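Local coordinates for nitrogen regulatory PII-like protein (Bacillus subtilis subsp. subtilis, PDB 4RX6) that binds ATP as a trimeric PII-family regulator and is required for full induction of the nrgAB operon when ammonium is limiting, at residues M10-I15 with K69-V74. Numbering follows the deposited sequence.
Sequences MFKVEI and KIEIVV. With ATP (adenosine-5'-triphosphate), chain E.
Lys12 and Glu71 meet on the charged face of two antiparallel strands, 10-15 and 69-74, where the lysine NZ reaches Glu71 OE2 in a salt bridge of 3.4 Å whose hydrogen bond is weak. The lysine leaves with CG anti to its own N (chi1 158°), and further bends down the chain carry CD over Glu71 CB. Beside it, Glu14 and Glu71 run alongside each other and point the same way, CG to CG 3.8 Å, with their carboxylate planes 76° apart. On the other face the side chains are apolar: Val13 lies against Ile72, Ile15 against Ile70, and the CD1 atoms of Ile15 and Ile72 come within 4.2 Å, under helix 79-90. Six backbone hydrogen bonds join the pairs Phe11-Val74, Val13-Ile72 and Ile15-Ile70, Ile72 N reaching Val13 O at 2.8 Å. In the non-hydrogen-bonded pair with Lys12, Val73 turns its N and O away from 10-15 to ATP: N donates to adenine N1 at 3.0 Å, and adenine N6 donates to O at 2.8 Å. The closeness of the two acids is probably eased by surrounding lysines: Lys12 of the third subunit pairs with Glu14 OE2, and Lys69 of the second with Glu71, while Tyr103 OH hydrogen-bonds Glu14 OE1 and Lys12 also bridges to Glu14 of the second subunit. With an alanine at Glu14, Lys12 of the third subunit would probably lose its carboxylate and the Tyr103 hydroxyl its hydrogen-bond mate. Largely charged toward the other subunits and apolar toward the helices, these strands form the centre of the four-stranded antiparallel sheet of the ferredoxin-like PII fold, between 36-51 and 99-110.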
# COMPACT_ATOMS: atom_id res chain seq x y z
N MET B 10 8.49 -6.80 -13.36
CA MET B 10 7.33 -7.18 -12.58
C MET B 10 6.61 -5.90 -12.15
O MET B 10 7.25 -4.88 -11.89
CB MET B 10 7.79 -7.99 -11.38
CG MET B 10 9.26 -8.36 -11.50
SD MET B 10 9.80 -9.55 -10.28
CE MET B 10 8.46 -10.71 -10.46
N PHE B 11 5.29 -5.94 -12.11
CA PHE B 11 4.51 -4.76 -11.76
C PHE B 11 3.39 -5.09 -10.81
O PHE B 11 2.87 -6.22 -10.80
CB PHE B 11 3.91 -4.09 -13.00
CG PHE B 11 4.93 -3.46 -13.88
CD1 PHE B 11 5.22 -2.10 -13.76
CD2 PHE B 11 5.60 -4.21 -14.83
CE1 PHE B 11 6.16 -1.51 -14.58
CE2 PHE B 11 6.55 -3.63 -15.65
CZ PHE B 11 6.83 -2.28 -15.53
N LYS B 12 3.03 -4.10 -10.01
CA LYS B 12 1.87 -4.23 -9.16
C LYS B 12 0.78 -3.34 -9.68
O LYS B 12 1.00 -2.17 -9.99
CB LYS B 12 2.20 -3.82 -7.73
CG LYS B 12 0.98 -3.42 -6.92
CD LYS B 12 0.78 -4.34 -5.77
CE LYS B 12 1.37 -3.74 -4.54
NZ LYS B 12 2.11 -4.72 -3.77
N VAL B 13 -0.40 -3.91 -9.78
CA VAL B 13 -1.56 -3.15 -10.16
C VAL B 13 -2.45 -3.11 -8.95
O VAL B 13 -2.75 -4.15 -8.36
CB VAL B 13 -2.28 -3.83 -11.31
CG1 VAL B 13 -3.50 -3.02 -11.69
CG2 VAL B 13 -1.32 -4.00 -12.48
N GLU B 14 -2.84 -1.91 -8.56
CA GLU B 14 -3.58 -1.68 -7.33
C GLU B 14 -4.88 -0.98 -7.69
O GLU B 14 -4.83 0.13 -8.21
CB GLU B 14 -2.77 -0.79 -6.42
CG GLU B 14 -2.78 -1.12 -4.96
CD GLU B 14 -1.90 -0.15 -4.18
OE1 GLU B 14 -0.88 -0.57 -3.57
OE2 GLU B 14 -2.23 1.06 -4.20
N ILE B 15 -6.02 -1.62 -7.46
CA ILE B 15 -7.30 -0.99 -7.72
C ILE B 15 -7.95 -0.62 -6.39
O ILE B 15 -7.93 -1.41 -5.44
CB ILE B 15 -8.26 -1.93 -8.48
CG1 ILE B 15 -7.64 -2.42 -9.80
CG2 ILE B 15 -9.61 -1.23 -8.70
CD1 ILE B 15 -8.12 -3.81 -10.26
N LYS B 69 -9.85 -2.84 -1.76
CA LYS B 69 -8.56 -2.62 -2.40
C LYS B 69 -7.92 -3.92 -2.88
O LYS B 69 -7.67 -4.85 -2.09
CB LYS B 69 -7.59 -1.93 -1.47
CG LYS B 69 -6.21 -1.85 -2.04
CD LYS B 69 -5.23 -1.80 -0.94
CE LYS B 69 -4.36 -0.59 -1.05
NZ LYS B 69 -3.24 -0.67 -0.05
N ILE B 70 -7.64 -3.97 -4.18
CA ILE B 70 -7.15 -5.16 -4.82
C ILE B 70 -5.71 -5.01 -5.30
O ILE B 70 -5.41 -4.09 -6.05
CB ILE B 70 -8.01 -5.46 -6.02
CG1 ILE B 70 -9.47 -5.62 -5.59
CG2 ILE B 70 -7.50 -6.72 -6.70
CD1 ILE B 70 -10.45 -5.53 -6.75
N GLU B 71 -4.81 -5.90 -4.88
CA GLU B 71 -3.43 -5.86 -5.33
C GLU B 71 -3.06 -7.07 -6.18
O GLU B 71 -3.12 -8.21 -5.73
CB GLU B 71 -2.48 -5.78 -4.15
CG GLU B 71 -2.65 -4.53 -3.33
CD GLU B 71 -1.93 -4.63 -2.00
OE1 GLU B 71 -2.55 -5.12 -1.03
OE2 GLU B 71 -0.74 -4.25 -1.94
N ILE B 72 -2.61 -6.81 -7.40
CA ILE B 72 -2.28 -7.86 -8.35
C ILE B 72 -0.89 -7.64 -8.91
O ILE B 72 -0.69 -6.73 -9.68
CB ILE B 72 -3.23 -7.80 -9.54
CG1 ILE B 72 -4.68 -7.73 -9.07
CG2 ILE B 72 -2.98 -9.00 -10.45
CD1 ILE B 72 -5.62 -7.17 -10.08
N VAL B 73 0.07 -8.46 -8.50
CA VAL B 73 1.41 -8.40 -9.07
C VAL B 73 1.46 -9.30 -10.30
O VAL B 73 0.91 -10.41 -10.28
CB VAL B 73 2.48 -8.85 -8.07
CG1 VAL B 73 3.85 -8.65 -8.68
CG2 VAL B 73 2.38 -8.08 -6.78
N VAL B 74 2.14 -8.85 -11.35
CA VAL B 74 2.13 -9.57 -12.62
C VAL B 74 3.50 -9.48 -13.24
O VAL B 74 4.30 -8.62 -12.89
CB VAL B 74 1.07 -8.98 -13.62
CG1 VAL B 74 -0.34 -9.07 -13.05
CG2 VAL B 74 1.40 -7.54 -14.00
PG ATP E . 1.10 -21.30 -5.91
O1G ATP E . 0.33 -21.91 -7.06
O2G ATP E . 2.03 -20.18 -6.35
O3G ATP E . 1.73 -22.28 -4.94
PB ATP E . -0.79 -19.27 -5.44
O1B ATP E . -0.18 -18.83 -6.77
O2B ATP E . -2.29 -19.50 -5.31
O3B ATP E . 0.02 -20.58 -4.96
PA ATP E . 0.01 -18.66 -2.76
O1A ATP E . 1.49 -18.46 -2.54
O2A ATP E . -0.68 -19.93 -2.27
O3A ATP E . -0.43 -18.23 -4.26
O5' ATP E . -0.72 -17.42 -2.05
C5' ATP E . -0.23 -16.79 -0.89
C4' ATP E . -0.87 -15.43 -0.94
O4' ATP E . 0.02 -14.52 -1.58
C3' ATP E . -2.07 -15.42 -1.86
O3' ATP E . -3.27 -15.87 -1.23
C2' ATP E . -2.16 -13.96 -2.21
O2' ATP E . -2.78 -13.24 -1.13
C1' ATP E . -0.72 -13.52 -2.29
N9 ATP E . -0.34 -13.51 -3.71
C8 ATP E . 0.22 -14.53 -4.40
N7 ATP E . 0.42 -14.17 -5.69
C5 ATP E . -0.00 -12.90 -5.84
C6 ATP E . -0.07 -11.91 -6.93
N6 ATP E . 0.36 -12.20 -8.17
N1 ATP E . -0.60 -10.70 -6.66
C2 ATP E . -1.05 -10.38 -5.43
N3 ATP E . -1.02 -11.23 -4.40
C4 ATP E . -0.51 -12.48 -4.53